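Local structure of protein Bug27 (Bordetella pertussis, 2QPQ) at residues S50-A55 with A76-V81; A59-A62 with Y66-L69; V131-C136 with P141-G146. The protein probably binds a small solute in the periplasm, as a Venus-flytrap receptor of the Bug family, related to tripartite tricarboxylate transporter receptors. One frame throughout, in Å; residues are numbered along the deposited sequence.

Contact 1: residues S50-A55 with A76-V81; sequences SGNVGA and AVNPGV
Asn78 reaches across to Ser50 and Asn52, and these three residues make the whole contact. Asn78 lies on helix 74-81. Ser50 lies just before helix 52-59 and Asn52 is its first residue, with Gly51 at the N-cap. Gly51 has a positive phi (103°), and its carbonyl O accepts the first turn's bond from Ala55 N at 2.9 Å. The Asn78 side chain has its CG anti to the carbonyl carbon (chi1 -73°). From there its amide projects into the angle between Ser50 and Asn52. The atom modelled as Asn78 OD1 lies 2.9 Å from Ser50 O. It is also 3.2 Å from the atom modelled as Asn52 OD1. Each amide may be turned over in the model, so their orientations are doubtful. Asn52 and Asn78 could bond to each other only if one presents its oxygen and the other its nitrogen. The two amides meet at a steep angle, their planes 75° apart, so they do not stack. Beside this polar end, Ser50 CB packs against the Asn78 amide, 3.8 Å from both of its end atoms. Further back, Asn78 CB sits 3.8 Å from the modelled Asn52 OD1. Asn52 also touches Phe82 and Leu85, and Val77 and Ala76 pack on helix 275-296. The contact thus joins a helix start to the next helix through two buried amides and one backbone carbonyl. A carbonyl oxygen can only accept, so the chemistry favours the amide nitrogen of Asn78 facing Ser50 O.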
ATOM      1  N   SER A  50       6.682  -9.125   6.842  1.00 17.99           N
ATOM      2  CA  SER A  50       5.972  -8.283   5.858  1.00 17.83           C
ATOM      3  C   SER A  50       4.599  -8.839   5.444  1.00 16.79           C
ATOM      4  O   SER A  50       4.136  -8.592   4.349  1.00 17.48           O
ATOM      5  CB  SER A  50       6.860  -8.049   4.629  1.00 17.49           C
ATOM      6  OG  SER A  50       8.110  -7.506   5.043  1.00 19.05           O
ATOM      7  N   GLY A  51       3.960  -9.581   6.338  1.00 16.12           N
ATOM      8  CA  GLY A  51       2.640 -10.104   6.085  1.00 15.14           C
ATOM      9  C   GLY A  51       2.679 -11.583   5.723  1.00 16.49           C
ATOM     10  O   GLY A  51       1.632 -12.208   5.570  1.00 17.69           O
ATOM     11  N   ASN A  52       3.864 -12.154   5.575  1.00 16.71           N
ATOM     12  CA  ASN A  52       3.954 -13.576   5.143  1.00 17.16           C
ATOM     13  C   ASN A  52       3.404 -14.539   6.178  1.00 17.82           C
ATOM     14  O   ASN A  52       2.862 -15.613   5.837  1.00 17.58           O
ATOM     15  CB  ASN A  52       5.399 -13.927   4.775  1.00 17.06           C
ATOM     16  CG  ASN A  52       5.851 -13.265   3.510  1.00 17.43           C
ATOM     17  OD1 ASN A  52       5.043 -12.860   2.674  1.00 16.93           O
ATOM     18  ND2 ASN A  52       7.156 -13.185   3.326  1.00 17.88           N
ATOM     19  N   VAL A  53       3.504 -14.155   7.453  1.00 18.13           N
ATOM     20  CA  VAL A  53       3.026 -15.048   8.514  1.00 19.12           C
ATOM     21  C   VAL A  53       1.515 -15.125   8.370  1.00 17.72           C
ATOM     22  O   VAL A  53       0.949 -16.217   8.329  1.00 16.94           O
ATOM     23  CB  VAL A  53       3.463 -14.601   9.934  1.00 19.29           C
ATOM     24  CG1 VAL A  53       2.689 -15.353  11.089  1.00 19.90           C
ATOM     25  CG2 VAL A  53       5.009 -14.743  10.097  1.00 19.77           C
ATOM     26  N   GLY A  54       0.874 -13.965   8.287  1.00 16.99           N
ATOM     27  CA  GLY A  54      -0.581 -13.923   8.128  1.00 16.86           C
ATOM     28  C   GLY A  54      -1.031 -14.600   6.839  1.00 15.98           C
ATOM     29  O   GLY A  54      -2.043 -15.295   6.834  1.00 15.99           O
ATOM     30  N   ALA A  55      -0.294 -14.377   5.745  1.00 15.78           N
ATOM     31  CA  ALA A  55      -0.638 -14.982   4.467  1.00 15.83           C
ATOM     32  C   ALA A  55      -0.575 -16.519   4.556  1.00 17.40           C
ATOM     33  O   ALA A  55      -1.502 -17.203   4.142  1.00 17.05           O
ATOM     34  CB  ALA A  55       0.273 -14.433   3.305  1.00 15.29           C
ATOM     35  N   ALA A  76       1.847  -8.077  -3.145  1.00 14.78           N
ATOM     36  CA  ALA A  76       2.350  -8.312  -4.515  1.00 15.00           C
ATOM     37  C   ALA A  76       3.859  -8.095  -4.636  1.00 16.03           C
ATOM     38  O   ALA A  76       4.471  -8.568  -5.599  1.00 16.21           O
ATOM     39  CB  ALA A  76       1.589  -7.473  -5.535  1.00 14.20           C
ATOM     40  N   VAL A  77       4.452  -7.356  -3.687  1.00 16.47           N
ATOM     41  CA  VAL A  77       5.903  -7.136  -3.678  1.00 17.27           C
ATOM     42  C   VAL A  77       6.654  -8.344  -3.134  1.00 17.39           C
ATOM     43  O   VAL A  77       7.765  -8.682  -3.589  1.00 17.62           O
ATOM     44  CB  VAL A  77       6.305  -5.889  -2.829  1.00 17.66           C
ATOM     45  CG1 VAL A  77       7.839  -5.697  -2.822  1.00 18.51           C
ATOM     46  CG2 VAL A  77       5.628  -4.625  -3.366  1.00 17.19           C
ATOM     47  N   ASN A  78       6.044  -9.007  -2.168  1.00 17.23           N
ATOM     48  CA  ASN A  78       6.725 -10.074  -1.445  1.00 16.72           C
ATOM     49  C   ASN A  78       7.282 -11.242  -2.257  1.00 17.59           C
ATOM     50  O   ASN A  78       8.376 -11.726  -1.927  1.00 17.47           O
ATOM     51  CB  ASN A  78       5.850 -10.579  -0.286  1.00 16.11           C
ATOM     52  CG  ASN A  78       5.765  -9.596   0.875  1.00 16.24           C
ATOM     53  OD1 ASN A  78       4.966  -9.779   1.783  1.00 20.66           O
ATOM     54  ND2 ASN A  78       6.578  -8.578   0.855  1.00 14.70           N
ATOM     55  N   PRO A  79       6.548 -11.729  -3.290  1.00 18.62           N
ATOM     56  CA  PRO A  79       7.091 -12.852  -4.027  1.00 19.09           C
ATOM     57  C   PRO A  79       8.458 -12.547  -4.664  1.00 20.34           C
ATOM     58  O   PRO A  79       9.270 -13.449  -4.728  1.00 20.15           O
ATOM     59  CB  PRO A  79       5.992 -13.159  -5.074  1.00 19.08           C
ATOM     60  CG  PRO A  79       4.716 -12.630  -4.386  1.00 18.72           C
ATOM     61  CD  PRO A  79       5.208 -11.366  -3.798  1.00 18.30           C
ATOM     62  N   GLY A  80       8.708 -11.297  -5.079  1.00 20.14           N
ATOM     63  CA  GLY A  80       9.973 -10.944  -5.718  1.00 20.99           C
ATOM     64  C   GLY A  80      11.120 -10.729  -4.740  1.00 21.79           C
ATOM     65  O   GLY A  80      12.278 -10.854  -5.130  1.00 23.68           O
ATOM     66  N   VAL A  81      10.824 -10.464  -3.468  1.00 21.57           N
ATOM     67  CA  VAL A  81      11.840 -10.042  -2.492  1.00 21.98           C
ATOM     68  C   VAL A  81      12.102 -11.040  -1.367  1.00 23.19           C
ATOM     69  O   VAL A  81      13.026 -10.836  -0.555  1.00 23.42           O
ATOM     70  CB  VAL A  81      11.525  -8.642  -1.863  1.00 22.06           C
ATOM     71  CG1 VAL A  81      11.484  -7.542  -2.963  1.00 20.82           C
ATOM     72  CG2 VAL A  81      10.219  -8.664  -1.024  1.00 21.28           C
TER

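Contact 2: residues A59-A62 with Y66-L69; sequences ADRA and YSLL
Arg61 folds over Ser67 where the chain passes from helix 52-59 to strand 67-72. This is the return half of a beta-alpha-beta crossover: strands 41-45 and 67-72 both run parallel to strand 10-14. Ala59 lies on helix 52-59, and its side chain touches Phe93 of strand 93-109. The chain then turns, and at Arg61 the side chain points toward the strand. Its aliphatic part curls round the serine hydroxyl. Arg61 CB and CG both lie 3.4 Å from Ser67 OG, and CB is 3.5 Å from Ser67 CB. A bend at chi2 (-77°) carries the guanidinium back past the serine. Arg61 NH1 then donates to Ser67 OG at 3.0 Å, with an N-H...O angle of 157°. The oxygen lies at the guanidinium edge, only 9° out of its plane. NH1 also forms a salt bridge with Asp11 of strand 10-14, so the arginine ties the connection to two neighbouring strands. Ala62 comes next and works through its backbone. Two waters lie on its carbonyl O, and each leads on to Ser67. Water 1 sits 3.0 Å from Ala62 O and accepts from Ser67 N at 3.1 Å. Water 2 donates to Ala62 O at 2.9 Å and lies 2.6 Å from Ser67 OG, a short hydrogen bond of undecided direction.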
ATOM      1  N   ALA A  59      -3.665 -19.078   3.833  1.00 17.91           N
ATOM      2  CA  ALA A  59      -3.458 -20.111   2.780  1.00 18.05           C
ATOM      3  C   ALA A  59      -3.852 -21.506   3.270  1.00 18.85           C
ATOM      4  O   ALA A  59      -4.253 -22.365   2.469  1.00 18.88           O
ATOM      5  CB  ALA A  59      -2.010 -20.113   2.319  1.00 17.78           C
ATOM      6  N   ASP A  60      -3.695 -21.740   4.573  1.00 18.89           N
ATOM      7  CA  ASP A  60      -3.932 -23.071   5.150  1.00 20.95           C
ATOM      8  C   ASP A  60      -5.314 -23.236   5.746  1.00 19.57           C
ATOM      9  O   ASP A  60      -5.644 -24.315   6.239  1.00 21.48           O
ATOM     10  CB  ASP A  60      -2.878 -23.331   6.245  1.00 21.76           C
ATOM     11  CG  ASP A  60      -1.529 -23.739   5.669  1.00 27.36           C
ATOM     12  OD1 ASP A  60      -1.430 -24.088   4.472  1.00 34.05           O
ATOM     13  OD2 ASP A  60      -0.548 -23.745   6.428  1.00 35.26           O
ATOM     14  N   ARG A  61      -6.116 -22.178   5.755  1.00 18.15           N
ATOM     15  CA  ARG A  61      -7.495 -22.273   6.249  1.00 17.55           C
ATOM     16  C   ARG A  61      -8.448 -22.824   5.186  1.00 18.45           C
ATOM     17  O   ARG A  61      -8.129 -22.791   3.978  1.00 18.58           O
ATOM     18  CB  ARG A  61      -8.015 -20.887   6.688  1.00 17.35           C
ATOM     19  CG  ARG A  61      -7.322 -20.303   7.916  1.00 15.11           C
ATOM     20  CD  ARG A  61      -7.808 -20.944   9.251  1.00 19.43           C
ATOM     21  NE  ARG A  61      -7.137 -20.285  10.385  1.00 16.90           N
ATOM     22  CZ  ARG A  61      -7.531 -19.142  10.966  1.00 22.48           C
ATOM     23  NH1 ARG A  61      -8.635 -18.509  10.577  1.00 18.41           N
ATOM     24  NH2 ARG A  61      -6.828 -18.651  11.998  1.00 17.73           N
ATOM     25  N   ALA A  62      -9.606 -23.319   5.654  1.00 18.34           N
ATOM     26  CA  ALA A  62     -10.648 -23.842   4.796  1.00 18.37           C
ATOM     27  C   ALA A  62     -11.090 -22.749   3.818  1.00 17.93           C
ATOM     28  O   ALA A  62     -11.117 -21.571   4.167  1.00 18.58           O
ATOM     29  CB  ALA A  62     -11.860 -24.332   5.628  1.00 19.03           C
ATOM     30  N   TYR A  66     -14.711 -17.995   5.845  1.00 19.13           N
ATOM     31  CA  TYR A  66     -14.650 -17.562   7.240  1.00 19.38           C
ATOM     32  C   TYR A  66     -13.267 -17.045   7.638  1.00 19.14           C
ATOM     33  O   TYR A  66     -13.079 -16.557   8.738  1.00 19.11           O
ATOM     34  CB  TYR A  66     -15.086 -18.701   8.173  1.00 20.81           C
ATOM     35  CG  TYR A  66     -16.561 -18.933   8.068  1.00 21.03           C
ATOM     36  CD1 TYR A  66     -17.455 -18.085   8.706  1.00 21.09           C
ATOM     37  CD2 TYR A  66     -17.061 -19.983   7.303  1.00 21.20           C
ATOM     38  CE1 TYR A  66     -18.831 -18.279   8.586  1.00 22.97           C
ATOM     39  CE2 TYR A  66     -18.407 -20.204   7.194  1.00 22.65           C
ATOM     40  CZ  TYR A  66     -19.296 -19.338   7.827  1.00 22.23           C
ATOM     41  OH  TYR A  66     -20.651 -19.576   7.702  1.00 24.73           O
ATOM     42  N   SER A  67     -12.307 -17.196   6.738  1.00 17.68           N
ATOM     43  CA  SER A  67     -10.931 -16.771   6.970  1.00 16.47           C
ATOM     44  C   SER A  67     -10.541 -15.874   5.812  1.00 16.30           C
ATOM     45  O   SER A  67     -10.537 -16.293   4.640  1.00 16.34           O
ATOM     46  CB  SER A  67      -9.959 -17.955   7.047  1.00 15.97           C
ATOM     47  OG  SER A  67     -10.344 -18.862   8.086  1.00 17.42           O
ATOM     48  N   LEU A  68     -10.179 -14.643   6.144  1.00 15.73           N
ATOM     49  CA  LEU A  68      -9.831 -13.663   5.121  1.00 16.23           C
ATOM     50  C   LEU A  68      -8.493 -13.030   5.476  1.00 15.20           C
ATOM     51  O   LEU A  68      -8.085 -13.031   6.641  1.00 15.92           O
ATOM     52  CB  LEU A  68     -10.903 -12.570   5.024  1.00 17.20           C
ATOM     53  CG  LEU A  68     -12.313 -12.959   4.580  1.00 18.91           C
ATOM     54  CD1 LEU A  68     -13.107 -13.297   5.827  1.00 20.09           C
ATOM     55  CD2 LEU A  68     -12.956 -11.739   3.880  1.00 20.11           C
ATOM     56  N   LEU A  69      -7.812 -12.517   4.464  1.00 14.48           N
ATOM     57  CA  LEU A  69      -6.521 -11.882   4.634  1.00 13.70           C
ATOM     58  C   LEU A  69      -6.653 -10.444   4.182  1.00 13.98           C
ATOM     59  O   LEU A  69      -7.027 -10.195   3.045  1.00 14.00           O
ATOM     60  CB  LEU A  69      -5.458 -12.599   3.782  1.00 13.51           C
ATOM     61  CG  LEU A  69      -4.042 -12.083   4.079  1.00 13.46           C
ATOM     62  CD1 LEU A  69      -3.546 -12.548   5.482  1.00 14.23           C
ATOM     63  CD2 LEU A  69      -3.105 -12.569   2.950  1.00 12.71           C
TER
HETATM   64  O   HOH W   1     -12.055 -18.700   4.079  1.00 14.30           O
HETATM   65  O   HOH W   2     -11.693 -20.809   6.915  1.00 18.97           O

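Contact 3: residues V131-C136 with P141-G146; sequences VTYGSC and PQHLAG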
ATOM      1  N   VAL A 131      22.013  11.670  -2.165  1.00 23.65           N
ATOM      2  CA  VAL A 131      20.594  11.992  -1.941  1.00 21.27           C
ATOM      3  C   VAL A 131      19.906  10.729  -1.398  1.00 21.26           C
ATOM      4  O   VAL A 131      19.753   9.736  -2.118  1.00 21.13           O
ATOM      5  CB  VAL A 131      19.935  12.483  -3.246  1.00 21.36           C
ATOM      6  CG1 VAL A 131      18.465  12.960  -3.028  1.00 21.02           C
ATOM      7  CG2 VAL A 131      20.771  13.606  -3.866  1.00 19.61           C
ATOM      8  N   THR A 132      19.532  10.764  -0.116  1.00 19.81           N
ATOM      9  CA  THR A 132      18.901   9.629   0.544  1.00 19.59           C
ATOM     10  C   THR A 132      17.425   9.935   0.594  1.00 19.30           C
ATOM     11  O   THR A 132      17.029  11.096   0.599  1.00 19.86           O
ATOM     12  CB  THR A 132      19.448   9.480   1.974  1.00 19.64           C
ATOM     13  OG1 THR A 132      19.372  10.763   2.633  1.00 22.04           O
ATOM     14  CG2 THR A 132      20.915   9.041   1.931  1.00 19.73           C
ATOM     15  N   TYR A 133      16.606   8.892   0.599  1.00 19.35           N
ATOM     16  CA  TYR A 133      15.185   9.049   0.828  1.00 17.81           C
ATOM     17  C   TYR A 133      14.749   8.032   1.843  1.00 17.68           C
ATOM     18  O   TYR A 133      15.093   6.852   1.727  1.00 18.71           O
ATOM     19  CB  TYR A 133      14.406   8.879  -0.479  1.00 17.52           C
ATOM     20  CG  TYR A 133      14.371   7.481  -1.111  1.00 17.93           C
ATOM     21  CD1 TYR A 133      13.281   6.640  -0.902  1.00 19.63           C
ATOM     22  CD2 TYR A 133      15.386   7.033  -1.941  1.00 16.10           C
ATOM     23  CE1 TYR A 133      13.220   5.372  -1.456  1.00 20.35           C
ATOM     24  CE2 TYR A 133      15.339   5.735  -2.528  1.00 16.28           C
ATOM     25  CZ  TYR A 133      14.238   4.941  -2.280  1.00 18.64           C
ATOM     26  OH  TYR A 133      14.111   3.719  -2.842  1.00 20.40           O
ATOM     27  N   GLY A 134      13.989   8.473   2.828  1.00 17.71           N
ATOM     28  CA  GLY A 134      13.359   7.522   3.756  1.00 17.28           C
ATOM     29  C   GLY A 134      12.176   6.811   3.101  1.00 17.52           C
ATOM     30  O   GLY A 134      11.631   7.295   2.109  1.00 18.00           O
ATOM     31  N   SER A 135      11.818   5.626   3.600  1.00 17.40           N
ATOM     32  CA  SER A 135      10.553   4.999   3.226  1.00 17.65           C
ATOM     33  C   SER A 135       9.921   4.380   4.452  1.00 18.05           C
ATOM     34  O   SER A 135      10.539   4.348   5.491  1.00 16.99           O
ATOM     35  CB  SER A 135      10.745   3.918   2.146  1.00 19.18           C
ATOM     36  OG  SER A 135      11.193   2.719   2.747  1.00 19.47           O
ATOM     37  N   CYS A 136       8.714   3.839   4.274  1.00 17.63           N
ATOM     38  CA  CYS A 136       7.935   3.152   5.297  1.00 19.43           C
ATOM     39  C   CYS A 136       8.481   1.722   5.577  1.00 18.15           C
ATOM     40  O   CYS A 136       7.982   1.040   6.459  1.00 17.77           O
ATOM     41  CB  CYS A 136       6.433   3.126   4.839  1.00 19.21           C
ATOM     42  SG  CYS A 136       5.851   4.860   4.749  1.00 29.28           S
ATOM     43  N   PRO A 141       5.778  -0.771  -0.803  1.00 17.28           N
ATOM     44  CA  PRO A 141       5.477  -0.054  -2.019  1.00 18.12           C
ATOM     45  C   PRO A 141       6.151   1.343  -2.025  1.00 17.60           C
ATOM     46  O   PRO A 141       6.488   1.862  -3.090  1.00 18.08           O
ATOM     47  CB  PRO A 141       3.943   0.103  -1.939  1.00 17.95           C
ATOM     48  CG  PRO A 141       3.514  -1.137  -1.172  1.00 18.38           C
ATOM     49  CD  PRO A 141       4.557  -1.200  -0.098  1.00 17.71           C
ATOM     50  N   GLN A 142       6.369   1.913  -0.847  1.00 17.13           N
ATOM     51  CA  GLN A 142       6.999   3.260  -0.722  1.00 17.13           C
ATOM     52  C   GLN A 142       8.472   3.150  -1.097  1.00 16.91           C
ATOM     53  O   GLN A 142       8.987   3.909  -1.927  1.00 15.39           O
ATOM     54  CB  GLN A 142       6.807   3.816   0.708  1.00 17.36           C
ATOM     55  CG  GLN A 142       5.365   4.253   0.950  1.00 18.56           C
ATOM     56  CD  GLN A 142       4.391   3.070   1.032  1.00 20.42           C
ATOM     57  OE1 GLN A 142       4.715   2.059   1.613  1.00 21.32           O
ATOM     58  NE2 GLN A 142       3.197   3.197   0.405  1.00 18.79           N
ATOM     59  N   HIS A 143       9.141   2.158  -0.521  1.00 16.61           N
ATOM     60  CA  HIS A 143      10.498   1.805  -0.974  1.00 17.13           C
ATOM     61  C   HIS A 143      10.530   1.607  -2.499  1.00 17.68           C
ATOM     62  O   HIS A 143      11.332   2.217  -3.199  1.00 17.47           O
ATOM     63  CB  HIS A 143      10.963   0.555  -0.226  1.00 16.99           C
ATOM     64  CG  HIS A 143      12.293   0.024  -0.665  1.00 18.16           C
ATOM     65  ND1 HIS A 143      12.768  -1.214  -0.270  1.00 18.26           N
ATOM     66  CD2 HIS A 143      13.243   0.553  -1.467  1.00 17.52           C
ATOM     67  CE1 HIS A 143      13.955  -1.415  -0.809  1.00 18.35           C
ATOM     68  NE2 HIS A 143      14.269  -0.353  -1.534  1.00 18.96           N
ATOM     69  N   LEU A 144       9.644   0.774  -3.027  1.00 18.22           N
ATOM     70  CA  LEU A 144       9.655   0.526  -4.463  1.00 20.00           C
ATOM     71  C   LEU A 144       9.328   1.767  -5.324  1.00 20.17           C
ATOM     72  O   LEU A 144       9.848   1.886  -6.428  1.00 20.72           O
ATOM     73  CB  LEU A 144       8.731  -0.642  -4.819  1.00 19.96           C
ATOM     74  CG  LEU A 144       9.128  -2.050  -4.336  1.00 23.54           C
ATOM     75  CD1 LEU A 144       8.381  -3.107  -5.159  1.00 21.88           C
ATOM     76  CD2 LEU A 144      10.616  -2.302  -4.326  1.00 28.94           C
ATOM     77  N   ALA A 145       8.496   2.686  -4.815  1.00 20.15           N
ATOM     78  CA  ALA A 145       8.233   3.940  -5.524  1.00 20.13           C
ATOM     79  C   ALA A 145       9.543   4.724  -5.763  1.00 20.01           C
ATOM     80  O   ALA A 145       9.783   5.234  -6.877  1.00 19.76           O
ATOM     81  CB  ALA A 145       7.176   4.799  -4.816  1.00 20.19           C
ATOM     82  N   GLY A 146      10.425   4.743  -4.770  1.00 19.51           N
ATOM     83  CA  GLY A 146      11.731   5.473  -4.910  1.00 18.81           C
ATOM     84  C   GLY A 146      12.649   4.714  -5.858  1.00 20.09           C
ATOM     85  O   GLY A 146      13.369   5.305  -6.675  1.00 21.07           O
TER
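Tyr133, Ser135 and Cys136 face the first turns of helix 141-153, in the beta-alpha-beta unit of strand 132-135, this helix and strand 158-161. Strand and helix segments run nearly antiparallel (157°), with axes 8.0 Å apart. The tight part lies at Tyr133 and Ser135. Tyr133 CG sits between the backbone N and the carbonyl carbon (chi1 68°), which lifts the ring onto the helix. There the ring presses on a glycine: Tyr133 CZ is 3.7 Å from Gly146 CA. Tyr133 OH is hydrogen-bonded to Glu147 OE2. His143 O lies 3.2 Å from the same Tyr133 OH, and its share of the proton is not settled. This OH also meets the edge of the His143 ring, in its plane, 3.6 Å from CD2. His143 is held from outside by a stack on His159 and a bond from Gly139 N to ND1. Ser135 CB lies 3.6 Å from His143 N, while Ser135 OG is engaged with Gly137 N. At the other end the fit is looser and Cys136 is partly exposed. Cys136 is in a disulfide with Cys165. Gln142 bonds to Gln228 and Ser104 through NE2, and its side chain lies beside a bound citrate, probably from the crystallisation liquor. Across the contact, Gln142 OE1 is 3.8 Å from Cys136 CB, and Gln142 CG is 3.9 Å from Cys136 SG.

In the fold
From the N terminus, the first loop to open is that of contact 1, at residues 50-55. Contact 2 is nested inside it and closes a short connection between helix 52-59 and strand 67-72. Residues 76-81 then close contact 1. Contact 3 follows in series and closes the short connection from strand 132-135 to helix 141-153. No contacts cross. Contacts 1 and 2 touch where Leu69 CD1 lies 3.4 Å from Gly54 O. Contacts 1 and 3 meet through Val77 CG1 and Leu144 CD1, 3.5 Å apart, so helices 74-81 and 141-153 are in touch. Contacts 2 and 3 lie on opposite sides of the chain's centre, about 32 Å between centres, yet both reach the same mixed sheet.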